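Local coordinates for protein N5-carboxyaminoimidazole ribonucleotide synthetase (Bacillus anthracis, PDB 3QFF) that probably uses ATP to carboxylate 5-aminoimidazole ribonucleotide with bicarbonate, forming N5-carboxyaminoimidazole ribonucleotide in purine biosynthesis, at residues 211-215 / 285-290; 199-205 / 254-260; 321-326 / 349-353; 338-344 / 355-361. All coordinates share one frame; numbering follows the deposited sequence.

Interaction 1: 211-215 / 285-290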
loop_
_atom_site.group_PDB
_atom_site.type_symbol
_atom_site.label_atom_id
_atom_site.label_comp_id
_atom_site.label_asym_id
_atom_site.label_seq_id
_atom_site.Cartn_x
_atom_site.Cartn_y
_atom_site.Cartn_z
ATOM N N VAL A 211 -0.896 -16.806 9.629
ATOM C CA VAL A 211 -0.833 -16.132 10.917
ATOM C C VAL A 211 0.261 -15.062 10.858
ATOM O O VAL A 211 1.363 -15.291 10.320
ATOM C CB VAL A 211 -0.565 -17.121 12.073
ATOM C CG1 VAL A 211 -0.815 -16.468 13.427
ATOM C CG2 VAL A 211 -1.457 -18.344 11.927
ATOM N N PHE A 212 -0.057 -13.890 11.375
ATOM C CA PHE A 212 0.920 -12.820 11.500
ATOM C C PHE A 212 1.754 -12.989 12.769
ATOM O O PHE A 212 1.369 -13.749 13.659
ATOM C CB PHE A 212 0.220 -11.465 11.503
ATOM C CG PHE A 212 -0.168 -11.002 10.144
ATOM C CD1 PHE A 212 -1.491 -11.144 9.702
ATOM C CD2 PHE A 212 0.781 -10.449 9.295
ATOM C CE1 PHE A 212 -1.863 -10.697 8.427
ATOM C CE2 PHE A 212 0.415 -9.997 8.013
ATOM C CZ PHE A 212 -0.904 -10.119 7.583
ATOM N N PRO A 213 2.905 -12.299 12.843
ATOM C CA PRO A 213 3.762 -12.441 14.035
ATOM C C PRO A 213 3.086 -11.868 15.277
ATOM O O PRO A 213 2.233 -10.973 15.162
ATOM C CB PRO A 213 5.021 -11.613 13.696
ATOM C CG PRO A 213 4.941 -11.306 12.235
ATOM C CD PRO A 213 3.497 -11.426 11.816
ATOM N N VAL A 214 3.482 -12.357 16.449
ATOM C CA VAL A 214 2.970 -11.850 17.707
ATOM C C VAL A 214 3.374 -10.383 17.939
ATOM O O VAL A 214 4.545 -10.036 17.863
ATOM C CB VAL A 214 3.434 -12.698 18.925
ATOM C CG1 VAL A 214 2.723 -12.223 20.190
ATOM C CG2 VAL A 214 3.196 -14.208 18.699
ATOM N N ALA A 215 2.391 -9.544 18.257
ATOM C CA ALA A 215 2.646 -8.145 18.588
ATOM C C ALA A 215 2.447 -7.938 20.083
ATOM O O ALA A 215 1.493 -8.456 20.659
ATOM C CB ALA A 215 1.706 -7.235 17.821
ATOM N N TYR A 285 0.600 -2.356 12.051
ATOM C CA TYR A 285 2.030 -2.528 11.764
ATOM C C TYR A 285 2.288 -3.292 10.464
ATOM O O TYR A 285 3.305 -3.070 9.817
ATOM C CB TYR A 285 2.742 -3.246 12.919
ATOM C CG TYR A 285 2.510 -4.742 12.975
ATOM C CD1 TYR A 285 1.445 -5.283 13.701
ATOM C CD2 TYR A 285 3.386 -5.622 12.328
ATOM C CE1 TYR A 285 1.247 -6.666 13.769
ATOM C CE2 TYR A 285 3.195 -6.993 12.380
ATOM C CZ TYR A 285 2.132 -7.511 13.108
ATOM O OH TYR A 285 1.963 -8.866 13.146
ATOM N N THR A 286 1.380 -4.200 10.101
ATOM C CA THR A 286 1.578 -5.072 8.937
ATOM C C THR A 286 1.646 -4.295 7.614
ATOM O O THR A 286 2.180 -4.805 6.635
ATOM C CB THR A 286 0.449 -6.111 8.778
ATOM O OG1 THR A 286 -0.818 -5.436 8.650
ATOM C CG2 THR A 286 0.424 -7.061 9.964
ATOM N N GLN A 287 1.081 -3.088 7.593
ATOM C CA GLN A 287 1.056 -2.251 6.389
ATOM C C GLN A 287 2.437 -1.890 5.891
ATOM O O GLN A 287 2.630 -1.689 4.696
ATOM C CB GLN A 287 0.318 -0.941 6.662
ATOM C CG GLN A 287 -1.199 -1.054 6.656
ATOM C CD GLN A 287 -1.832 0.302 6.795
ATOM O OE1 GLN A 287 -1.529 1.065 7.732
ATOM N NE2 GLN A 287 -2.690 0.637 5.848
ATOM N N ASP A 288 3.383 -1.748 6.815
ATOM C CA ASP A 288 4.731 -1.329 6.438
ATOM C C ASP A 288 5.805 -2.375 6.724
ATOM O O ASP A 288 6.860 -2.365 6.097
ATOM C CB ASP A 288 5.053 0.033 7.083
ATOM C CG ASP A 288 4.124 1.138 6.586
ATOM O OD1 ASP A 288 4.148 1.423 5.365
ATOM O OD2 ASP A 288 3.356 1.710 7.400
ATOM N N ALA A 289 5.521 -3.300 7.636
ATOM C CA ALA A 289 6.572 -4.202 8.137
ATOM C C ALA A 289 6.448 -5.658 7.702
ATOM O O ALA A 289 7.380 -6.439 7.926
ATOM C CB ALA A 289 6.657 -4.129 9.650
ATOM N N CYS A 290 5.311 -6.028 7.102
ATOM C CA CYS A 290 5.103 -7.410 6.665
ATOM C C CYS A 290 4.982 -7.516 5.163
ATOM O O CYS A 290 4.701 -6.545 4.472
ATOM C CB CYS A 290 3.856 -8.021 7.313
ATOM S SG CYS A 290 4.047 -8.365 9.047
#

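Interaction 2: 199-205 / 254-260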
loop_
_atom_site.group_PDB
_atom_site.type_symbol
_atom_site.label_atom_id
_atom_site.label_comp_id
_atom_site.label_asym_id
_atom_site.label_seq_id
_atom_site.Cartn_x
_atom_site.Cartn_y
_atom_site.Cartn_z
ATOM N N VAL A 199 -2.337 -11.591 18.143
ATOM C CA VAL A 199 -1.988 -12.298 16.915
ATOM C C VAL A 199 -3.169 -12.133 15.951
ATOM O O VAL A 199 -4.337 -12.323 16.342
ATOM C CB VAL A 199 -1.757 -13.819 17.171
ATOM C CG1 VAL A 199 -1.638 -14.594 15.852
ATOM C CG2 VAL A 199 -0.508 -14.055 18.022
ATOM N N ILE A 200 -2.861 -11.744 14.712
ATOM C CA ILE A 200 -3.858 -11.647 13.656
ATOM C C ILE A 200 -3.763 -12.948 12.867
ATOM O O ILE A 200 -2.677 -13.314 12.402
ATOM C CB ILE A 200 -3.601 -10.458 12.679
ATOM C CG1 ILE A 200 -3.416 -9.112 13.409
ATOM C CG2 ILE A 200 -4.719 -10.370 11.607
ATOM C CD1 ILE A 200 -4.660 -8.556 14.058
ATOM N N VAL A 201 -4.884 -13.653 12.754
ATOM C CA VAL A 201 -4.938 -14.848 11.910
ATOM C C VAL A 201 -5.918 -14.647 10.743
ATOM O O VAL A 201 -6.965 -13.986 10.883
ATOM C CB VAL A 201 -5.215 -16.156 12.748
ATOM C CG1 VAL A 201 -6.398 -15.973 13.685
ATOM C CG2 VAL A 201 -5.400 -17.368 11.837
ATOM N N ILE A 202 -5.553 -15.192 9.589
ATOM C CA ILE A 202 -6.350 -15.057 8.379
ATOM C C ILE A 202 -6.727 -16.433 7.888
ATOM O O ILE A 202 -5.861 -17.305 7.802
ATOM C CB ILE A 202 -5.538 -14.401 7.230
ATOM C CG1 ILE A 202 -4.793 -13.145 7.700
ATOM C CG2 ILE A 202 -6.452 -14.148 5.979
ATOM C CD1 ILE A 202 -5.694 -11.997 8.193
ATOM N N ARG A 203 -7.997 -16.626 7.547
ATOM C CA ARG A 203 -8.441 -17.898 6.966
ATOM C C ARG A 203 -9.339 -17.613 5.778
ATOM O O ARG A 203 -10.338 -16.902 5.907
ATOM C CB ARG A 203 -9.172 -18.770 8.000
ATOM C CG ARG A 203 -9.468 -20.177 7.498
ATOM C CD ARG A 203 -9.821 -21.152 8.632
ATOM N NE ARG A 203 -10.275 -22.445 8.102
ATOM C CZ ARG A 203 -11.512 -22.710 7.680
ATOM N NH1 ARG A 203 -12.451 -21.782 7.709
ATOM N NH2 ARG A 203 -11.813 -23.922 7.220
ATOM N N SER A 204 -8.974 -18.145 4.621
ATOM C CA SER A 204 -9.737 -17.877 3.400
ATOM C C SER A 204 -11.004 -18.732 3.304
ATOM O O SER A 204 -11.173 -19.697 4.050
ATOM C CB SER A 204 -8.865 -18.067 2.149
ATOM O OG SER A 204 -8.774 -19.438 1.778
ATOM N N VAL A 205 -11.875 -18.365 2.362
ATOM C CA VAL A 205 -13.099 -19.100 2.067
ATOM C C VAL A 205 -12.793 -20.596 1.872
ATOM O O VAL A 205 -13.521 -21.454 2.391
ATOM C CB VAL A 205 -13.801 -18.510 0.794
ATOM C CG1 VAL A 205 -14.934 -19.413 0.310
ATOM C CG2 VAL A 205 -14.341 -17.139 1.078
ATOM N N LEU A 254 -13.184 -19.924 10.984
ATOM C CA LEU A 254 -13.005 -18.548 10.563
ATOM C C LEU A 254 -12.977 -18.429 9.050
ATOM O O LEU A 254 -12.348 -19.240 8.367
ATOM C CB LEU A 254 -11.698 -17.965 11.138
ATOM C CG LEU A 254 -11.141 -16.650 10.579
ATOM C CD1 LEU A 254 -12.012 -15.417 10.974
ATOM C CD2 LEU A 254 -9.670 -16.425 11.017
ATOM N N VAL A 255 -13.650 -17.399 8.542
ATOM C CA VAL A 255 -13.396 -16.903 7.193
ATOM C C VAL A 255 -13.176 -15.393 7.300
ATOM O O VAL A 255 -14.009 -14.680 7.842
ATOM C CB VAL A 255 -14.549 -17.223 6.209
ATOM C CG1 VAL A 255 -14.302 -16.555 4.831
ATOM C CG2 VAL A 255 -14.725 -18.750 6.062
ATOM N N GLY A 256 -12.052 -14.910 6.781
ATOM C CA GLY A 256 -11.679 -13.513 6.925
ATOM C C GLY A 256 -10.552 -13.354 7.938
ATOM O O GLY A 256 -9.599 -14.146 7.956
ATOM N N THR A 257 -10.690 -12.349 8.802
ATOM C CA THR A 257 -9.629 -11.906 9.703
ATOM C C THR A 257 -10.086 -12.061 11.141
ATOM O O THR A 257 -11.225 -11.702 11.477
ATOM C CB THR A 257 -9.298 -10.413 9.438
ATOM O OG1 THR A 257 -8.957 -10.259 8.062
ATOM C CG2 THR A 257 -8.106 -9.930 10.276
ATOM N N LEU A 258 -9.215 -12.610 11.987
ATOM C CA LEU A 258 -9.485 -12.671 13.423
ATOM C C LEU A 258 -8.302 -12.110 14.210
ATOM O O LEU A 258 -7.185 -12.574 14.052
ATOM C CB LEU A 258 -9.772 -14.118 13.865
ATOM C CG LEU A 258 -10.196 -14.306 15.333
ATOM C CD1 LEU A 258 -11.572 -13.679 15.587
ATOM C CD2 LEU A 258 -10.226 -15.799 15.701
ATOM N N ALA A 259 -8.548 -11.099 15.037
ATOM C CA ALA A 259 -7.523 -10.619 15.958
ATOM C C ALA A 259 -7.766 -11.318 17.281
ATOM O O ALA A 259 -8.893 -11.326 17.774
ATOM C CB ALA A 259 -7.635 -9.106 16.145
ATOM N N VAL A 260 -6.718 -11.895 17.852
ATOM C CA VAL A 260 -6.834 -12.591 19.132
ATOM C C VAL A 260 -6.009 -11.809 20.147
ATOM O O VAL A 260 -4.792 -11.731 20.013
ATOM C CB VAL A 260 -6.307 -14.040 19.033
ATOM C CG1 VAL A 260 -6.654 -14.833 20.313
ATOM C CG2 VAL A 260 -6.870 -14.750 17.783
#

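Interaction 3: 321-326 / 349-353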
loop_
_atom_site.group_PDB
_atom_site.type_symbol
_atom_site.label_atom_id
_atom_site.label_comp_id
_atom_site.label_asym_id
_atom_site.label_seq_id
_atom_site.Cartn_x
_atom_site.Cartn_y
_atom_site.Cartn_z
ATOM N N ILE A 321 -2.197 7.680 16.596
ATOM C CA ILE A 321 -2.392 9.131 16.549
ATOM C C ILE A 321 -3.848 9.470 16.872
ATOM O O ILE A 321 -4.751 9.310 16.051
ATOM C CB ILE A 321 -1.950 9.752 15.191
ATOM C CG1 ILE A 321 -0.491 9.382 14.896
ATOM C CG2 ILE A 321 -2.158 11.298 15.165
ATOM C CD1 ILE A 321 -0.118 9.480 13.428
ATOM N N LEU A 322 -4.060 9.936 18.099
ATOM C CA LEU A 322 -5.390 10.364 18.545
ATOM C C LEU A 322 -5.590 11.838 18.210
ATOM O O LEU A 322 -4.650 12.508 17.788
ATOM C CB LEU A 322 -5.564 10.104 20.050
ATOM C CG LEU A 322 -5.180 8.701 20.578
ATOM C CD1 LEU A 322 -5.489 8.587 22.090
ATOM C CD2 LEU A 322 -5.917 7.615 19.807
ATOM N N GLY A 323 -6.818 12.330 18.365
ATOM C CA GLY A 323 -7.120 13.754 18.203
ATOM C C GLY A 323 -6.150 14.650 18.962
ATOM O O GLY A 323 -5.675 15.642 18.416
ATOM N N GLU A 324 -5.835 14.281 20.205
ATOM C CA GLU A 324 -4.873 15.032 21.037
ATOM C C GLU A 324 -3.423 15.025 20.500
ATOM O O GLU A 324 -2.568 15.754 21.018
ATOM C CB GLU A 324 -4.873 14.499 22.473
ATOM C CG GLU A 324 -4.227 13.109 22.607
ATOM C CD GLU A 324 -3.910 12.706 24.041
ATOM O OE1 GLU A 324 -3.143 13.419 24.718
ATOM O OE2 GLU A 324 -4.403 11.644 24.481
ATOM N N HIS A 325 -3.134 14.195 19.494
ATOM C CA HIS A 325 -1.767 14.097 18.952
ATOM C C HIS A 325 -1.586 14.693 17.556
ATOM O O HIS A 325 -0.459 14.910 17.131
ATOM C CB HIS A 325 -1.276 12.643 18.900
ATOM C CG HIS A 325 -1.365 11.913 20.204
ATOM N ND1 HIS A 325 -2.179 10.814 20.384
ATOM C CD2 HIS A 325 -0.733 12.111 21.386
ATOM C CE1 HIS A 325 -2.049 10.370 21.621
ATOM N NE2 HIS A 325 -1.176 11.138 22.249
ATOM N N ILE A 326 -2.677 14.915 16.829
ATOM C CA ILE A 326 -2.576 15.269 15.406
ATOM C C ILE A 326 -1.774 16.574 15.190
ATOM O O ILE A 326 -0.939 16.657 14.287
ATOM C CB ILE A 326 -3.969 15.296 14.706
ATOM C CG1 ILE A 326 -3.847 15.561 13.196
ATOM C CG2 ILE A 326 -4.916 16.313 15.349
ATOM C CD1 ILE A 326 -3.292 14.367 12.401
ATOM N N ALA A 349 -11.384 16.465 15.075
ATOM C CA ALA A 349 -10.294 15.848 15.826
ATOM C C ALA A 349 -10.594 15.703 17.325
ATOM O O ALA A 349 -9.884 16.256 18.169
ATOM C CB ALA A 349 -8.995 16.618 15.598
ATOM N N LYS A 350 -11.637 14.944 17.654
ATOM C CA LYS A 350 -11.970 14.698 19.060
ATOM C C LYS A 350 -10.794 14.042 19.778
ATOM O O LYS A 350 -10.072 13.233 19.188
ATOM C CB LYS A 350 -13.245 13.862 19.193
ATOM C CG LYS A 350 -14.492 14.542 18.622
ATOM C CD LYS A 350 -15.790 13.864 19.069
ATOM C CE LYS A 350 -16.228 14.335 20.459
ATOM N NZ LYS A 350 -17.572 13.795 20.842
ATOM N N ALA A 351 -10.606 14.401 21.045
ATOM C CA ALA A 351 -9.402 14.054 21.809
ATOM C C ALA A 351 -8.982 12.583 21.762
ATOM O O ALA A 351 -7.780 12.276 21.679
ATOM C CB ALA A 351 -9.546 14.507 23.248
ATOM N N GLN A 352 -9.961 11.686 21.829
ATOM C CA GLN A 352 -9.677 10.252 21.881
ATOM C C GLN A 352 -10.019 9.527 20.581
ATOM O O GLN A 352 -9.934 8.298 20.500
ATOM C CB GLN A 352 -10.374 9.609 23.084
ATOM C CG GLN A 352 -9.723 9.971 24.420
ATOM C CD GLN A 352 -10.230 9.121 25.579
ATOM O OE1 GLN A 352 -11.437 8.947 25.761
ATOM N NE2 GLN A 352 -9.304 8.606 26.383
ATOM N N ARG A 353 -10.389 10.295 19.562
ATOM C CA ARG A 353 -10.698 9.740 18.254
ATOM C C ARG A 353 -9.374 9.353 17.593
ATOM O O ARG A 353 -8.384 10.081 17.693
ATOM C CB ARG A 353 -11.459 10.771 17.420
ATOM C CG ARG A 353 -11.849 10.332 16.021
ATOM C CD ARG A 353 -12.840 11.324 15.419
ATOM N NE ARG A 353 -14.199 11.051 15.874
ATOM C CZ ARG A 353 -15.232 11.880 15.738
ATOM N NH1 ARG A 353 -15.078 13.068 15.160
ATOM N NH2 ARG A 353 -16.428 11.517 16.184
#

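Interaction 4: 338-344 / 355-361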
loop_
_atom_site.group_PDB
_atom_site.type_symbol
_atom_site.label_atom_id
_atom_site.label_comp_id
_atom_site.label_asym_id
_atom_site.label_seq_id
_atom_site.Cartn_x
_atom_site.Cartn_y
_atom_site.Cartn_z
ATOM N N GLY A 338 12.354 7.563 8.906
ATOM C CA GLY A 338 12.164 6.165 9.308
ATOM C C GLY A 338 10.786 5.880 9.904
ATOM O O GLY A 338 10.581 4.836 10.530
ATOM N N CYS A 339 9.854 6.810 9.704
ATOM C CA CYS A 339 8.497 6.712 10.217
ATOM C C CYS A 339 7.562 6.727 9.026
ATOM O O CYS A 339 7.802 7.460 8.056
ATOM C CB CYS A 339 8.168 7.892 11.135
ATOM S SG CYS A 339 9.239 8.047 12.584
ATOM N N TYR A 340 6.504 5.926 9.092
ATOM C CA TYR A 340 5.566 5.798 7.975
ATOM C C TYR A 340 4.160 6.174 8.422
ATOM O O TYR A 340 3.485 5.431 9.161
ATOM C CB TYR A 340 5.672 4.395 7.344
ATOM C CG TYR A 340 7.081 4.176 6.846
ATOM C CD1 TYR A 340 8.063 3.644 7.687
ATOM C CD2 TYR A 340 7.460 4.600 5.566
ATOM C CE1 TYR A 340 9.383 3.488 7.260
ATOM C CE2 TYR A 340 8.781 4.439 5.123
ATOM C CZ TYR A 340 9.733 3.890 5.974
ATOM O OH TYR A 340 11.037 3.750 5.554
ATOM N N LEU A 341 3.747 7.357 7.973
ATOM C CA LEU A 341 2.536 7.995 8.459
ATOM C C LEU A 341 1.297 7.513 7.722
ATOM O O LEU A 341 1.282 7.445 6.492
ATOM C CB LEU A 341 2.678 9.522 8.342
ATOM C CG LEU A 341 1.580 10.459 8.850
ATOM C CD1 LEU A 341 1.291 10.246 10.351
ATOM C CD2 LEU A 341 1.970 11.913 8.576
ATOM N N HIS A 342 0.265 7.161 8.483
ATOM C CA HIS A 342 -1.061 6.917 7.932
ATOM C C HIS A 342 -2.060 7.863 8.573
ATOM O O HIS A 342 -2.139 7.957 9.796
ATOM C CB HIS A 342 -1.455 5.452 8.121
ATOM C CG HIS A 342 -0.473 4.509 7.501
ATOM N ND1 HIS A 342 -0.686 3.905 6.280
ATOM C CD2 HIS A 342 0.767 4.137 7.892
ATOM C CE1 HIS A 342 0.366 3.166 5.968
ATOM N NE2 HIS A 342 1.269 3.307 6.921
ATOM N N LEU A 343 -2.791 8.594 7.749
ATOM C CA LEU A 343 -3.833 9.463 8.276
ATOM C C LEU A 343 -5.153 9.145 7.588
ATOM O O LEU A 343 -5.191 8.903 6.387
ATOM C CB LEU A 343 -3.443 10.943 8.164
ATOM C CG LEU A 343 -2.201 11.375 8.962
ATOM C CD1 LEU A 343 -1.806 12.818 8.632
ATOM C CD2 LEU A 343 -2.416 11.242 10.467
ATOM N N TYR A 344 -6.229 9.136 8.365
ATOM C CA TYR A 344 -7.474 8.516 7.932
ATOM C C TYR A 344 -8.459 9.454 7.214
ATOM O O TYR A 344 -9.463 9.002 6.670
ATOM C CB TYR A 344 -8.158 7.845 9.138
ATOM C CG TYR A 344 -7.291 6.870 9.936
ATOM C CD1 TYR A 344 -7.498 6.695 11.313
ATOM C CD2 TYR A 344 -6.297 6.101 9.318
ATOM C CE1 TYR A 344 -6.739 5.783 12.062
ATOM C CE2 TYR A 344 -5.518 5.188 10.060
ATOM C CZ TYR A 344 -5.757 5.036 11.429
ATOM O OH TYR A 344 -5.011 4.155 12.153
ATOM N N MET A 355 -7.084 9.205 14.701
ATOM C CA MET A 355 -6.944 10.042 13.490
ATOM C C MET A 355 -5.976 9.421 12.484
ATOM O O MET A 355 -6.048 9.716 11.297
ATOM C CB MET A 355 -6.456 11.461 13.849
ATOM C CG MET A 355 -7.312 12.165 14.937
ATOM S SD MET A 355 -9.036 12.387 14.476
ATOM C CE MET A 355 -8.882 13.587 13.143
ATOM N N GLY A 356 -5.060 8.596 12.985
ATOM C CA GLY A 356 -4.092 7.892 12.159
ATOM C C GLY A 356 -3.219 6.985 12.991
ATOM O O GLY A 356 -3.532 6.687 14.166
ATOM N N HIS A 357 -2.122 6.543 12.383
ATOM C CA HIS A 357 -1.050 5.843 13.087
ATOM C C HIS A 357 0.275 6.070 12.359
ATOM O O HIS A 357 0.296 6.418 11.169
ATOM C CB HIS A 357 -1.355 4.335 13.224
ATOM C CG HIS A 357 -1.400 3.602 11.917
ATOM N ND1 HIS A 357 -2.554 3.483 11.172
ATOM C CD2 HIS A 357 -0.442 2.923 11.242
ATOM C CE1 HIS A 357 -2.300 2.776 10.085
ATOM N NE2 HIS A 357 -1.027 2.426 10.101
ATOM N N VAL A 358 1.377 5.882 13.069
ATOM C CA VAL A 358 2.677 5.910 12.430
ATOM C C VAL A 358 3.403 4.602 12.734
ATOM O O VAL A 358 3.439 4.155 13.888
ATOM C CB VAL A 358 3.504 7.182 12.827
ATOM C CG1 VAL A 358 3.709 7.262 14.334
ATOM C CG2 VAL A 358 4.848 7.227 12.093
ATOM N N ASN A 359 3.946 3.980 11.683
ATOM C CA ASN A 359 4.777 2.800 11.811
ATOM C C ASN A 359 6.248 3.175 11.763
ATOM O O ASN A 359 6.752 3.646 10.726
ATOM C CB ASN A 359 4.442 1.800 10.697
ATOM C CG ASN A 359 3.120 1.099 10.935
ATOM O OD1 ASN A 359 2.710 0.903 12.088
ATOM N ND2 ASN A 359 2.439 0.730 9.863
ATOM N N ILE A 360 6.927 2.974 12.885
ATOM C CA ILE A 360 8.332 3.305 12.999
ATOM C C ILE A 360 9.145 2.039 12.791
ATOM O O ILE A 360 9.162 1.153 13.657
ATOM C CB ILE A 360 8.668 3.912 14.387
ATOM C CG1 ILE A 360 7.743 5.083 14.715
ATOM C CG2 ILE A 360 10.149 4.346 14.448
ATOM C CD1 ILE A 360 7.833 5.540 16.187
ATOM N N LEU A 361 9.821 1.970 11.648
ATOM C CA LEU A 361 10.610 0.811 11.259
ATOM C C LEU A 361 12.072 0.998 11.647
ATOM O O LEU A 361 12.645 2.069 11.435
ATOM C CB LEU A 361 10.492 0.587 9.745
ATOM C CG LEU A 361 9.550 -0.489 9.181
ATOM C CD1 LEU A 361 8.122 -0.365 9.677
ATOM C CD2 LEU A 361 9.586 -0.428 7.666
#

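Interaction 1: 211-215 / 285-290
Tyr-285, whose side chain reaches over to Pro-213, has its carbonyl O gripped by two amides, Ala-289 N at 3.1 Å and Asp-288 N at 3.3 Å, and these two bonds hold the short helical turn together. Its phenol runs roughly crosswise to this carbonyl and brings OH to 2.9 Å from Pro-213 O. The same phenol oxygen also rests against Pro-213 CD and Phe-212 CB, while the flank of the ring at CE1 meets the methyl of Ala-215.

Next along the chain, the methyl of Thr-286 is wedged between two aromatic rings. CG2 lies over one face of Phe-212, 3.8 Å from the ring centroid, in a CH-pi contact displaced toward the CD2-CE2 side, and it also lies over a face of the Tyr-285 ring. With chi1 at 58°, Thr-286 OG1 turns from Phe-212 and is hydrogen-bonded to Gly-283 and Gln-294. Cys-290 SG approaches the edge of the Phe-212 ring, 3.9 Å from CD2, in a sulfur-aromatic contact, so one ring is met on a face and at its rim.

The contact lies inside the ATP-grasp region, where segment 211-215 lies on strand 209-220. Strand 195-203 runs alongside it, Val-229 of strand 223-229 touches Pro-213, Ala-215 and Tyr-285, and helix 235-251 packs on Val-211 and Val-214.

Interaction 2: 199-205 / 254-260
The guanidinium of Arg-203 presents its edge to Leu-254 O, which lies almost exactly in its plane, while Val-255 CG2 comes in obliquely near NH1. This grip closes one end of an antiparallel strand pair, 199-203 with 256-260, in the ATP-grasp part of the large antiparallel sheet. The bond from Arg-203 NH1 to Leu-254 O is short, 2.6 Å, with NH1 standing above the carbonyl plane and not on a lone pair. An extended chain, with CG opposite the backbone N (chi1 -172°), lays CB, CG and CD alongside the same oxygen before the guanidinium turns onto it.

Three hydrogen-bonded pairs join the backbones: Val-199 with Val-260, Val-201 with Leu-258 and Arg-203 with Gly-256. The central one is nearly straight, Val-201 N to Leu-258 O at 2.9 Å with an angle of 171° at the hydrogen. Val-199, Val-201, Leu-258 and Val-260 lie on the face covered by helix 235-251, where Val-201 CG1 packs 3.9 Å from Leu-258 CB.

Helix 294-303 packs against the other face through Ile-200 and Ile-202. There Ile-200 CD1 meets Ala-259 CB at 3.7 Å. Ile-202 and Thr-257 lie side by side, and Thr-257 OG1, hydrogen-bonded to His-298 ND1, sits 3.7 Å from Ile-202 CD1.

Interaction 3: 321-326 / 349-353
Backbone amides of Gly-323 and Glu-324 point into the type I turn formed by Lys-350 to Arg-353: Gly-323 N donates to Arg-353 O at 2.8 Å, in the carbonyl plane but bent at the hydrogen (134°), and Glu-324 N donates to Ala-351 O at 3.2 Å. The turn is closed by its own bond, Arg-353 N to Lys-350 O. Gly-323 has only hydrogens on its alpha carbon, and this lets CA approach Lys-350 O to 3.2 Å, a CA-H...O contact. Packing is tight at this point.

Side chains add a modest border. Leu-322 CB lies 3.5 Å from Ala-351 O, and Ile-326 CG2 touches the methyl of Ala-349 at 4.1 Å. Glu-324 runs its CB and CG past Ala-351 O, then bonds through its carboxylate to His-380 and Gln-381. Its CG also covers the centre of one face of the His-325 ring. Leu-322 N donates to His-325 ND1 from within the ring plane, 3.1 Å away, which with the bond from NE2 to Gln-381 fixes the ring's rotation. Around the turn, Arg-353 NH1 forms a salt bridge with Glu-348, and Lys-350 CD lies over a face of the guanidinium.

The arrangement is that of a helix start whose first amides, still lacking acceptors within the helix, are taken up by a turn. Here it joins the strand-to-helix junction of the C-terminal domain to the loop of its beta hairpin.

Interaction 4: 338-344 / 355-361
Tyr-344 and Gly-356 make the tight end of this antiparallel hairpin: Gly-356 CA presses on one face of the tyrosine ring, 3.4 Å from its centroid, in a CH-pi contact. The space where a CB of Gly-356 would go is taken by His-342 O and Leu-343 CD2. Met-355 and Gly-356 together form a classic beta bulge opposite Ile-321. Beside it, Tyr-344 OH and His-357 ND1 share a hydrogen bond of 2.7 Å at the edge of the imidazole. His-357 takes chi1 65°, the crowded position, which lifts its ring over the strand toward His-342. The two imidazoles are nearly parallel, at 9°, but slid apart with centroids at 4.4 Å. His-342 CB, not the ring, covers the face of His-357, 3.7 Å from its centroid.

The far end is looser. There Gly-338 O, on a partly exposed residue, accepts from Leu-361 N at 3.2 Å, and Leu-361 CD2 meets Tyr-340 CE1 at 3.9 Å. Tyr-340 OH is bonded to Glu-291 and Glu-309 of the second subunit.

On the opposite face of the sheet Cys-339 CB touches Val-358 CG2 at 3.5 Å, and Leu-341 and Leu-343 reach Met-36 of that subunit.

Asp-288 OD2 takes hydrogen bonds from both His-342 NE2 and Asn-359 ND2. One carboxylate oxygen thus orients two side chains of adjacent strands, and its negative charge probably polarises both donors.

All four contacts reach one long antiparallel sheet that passes from the ATP-grasp region into the C-terminal domain. Interactions 1 and 2 alternate along the chain, lie about 13 Å apart between centres and meet where strands 195-203 and 209-220 run side by side. Interactions 3 and 4, which also alternate and come later in the chain, lie about 14 Å apart between centres and share the pairing of strands 316-322 and 354-361. Interactions 2 and 3 are the most distant, about 29 Å between centres, on opposite sides of the chain's centre. Interaction 1 touches interaction 4 through Asp-288, so helix 286-289 links the ATP-grasp part of the fold to the C-terminal hairpin, with the second subunit also reaching interaction 4.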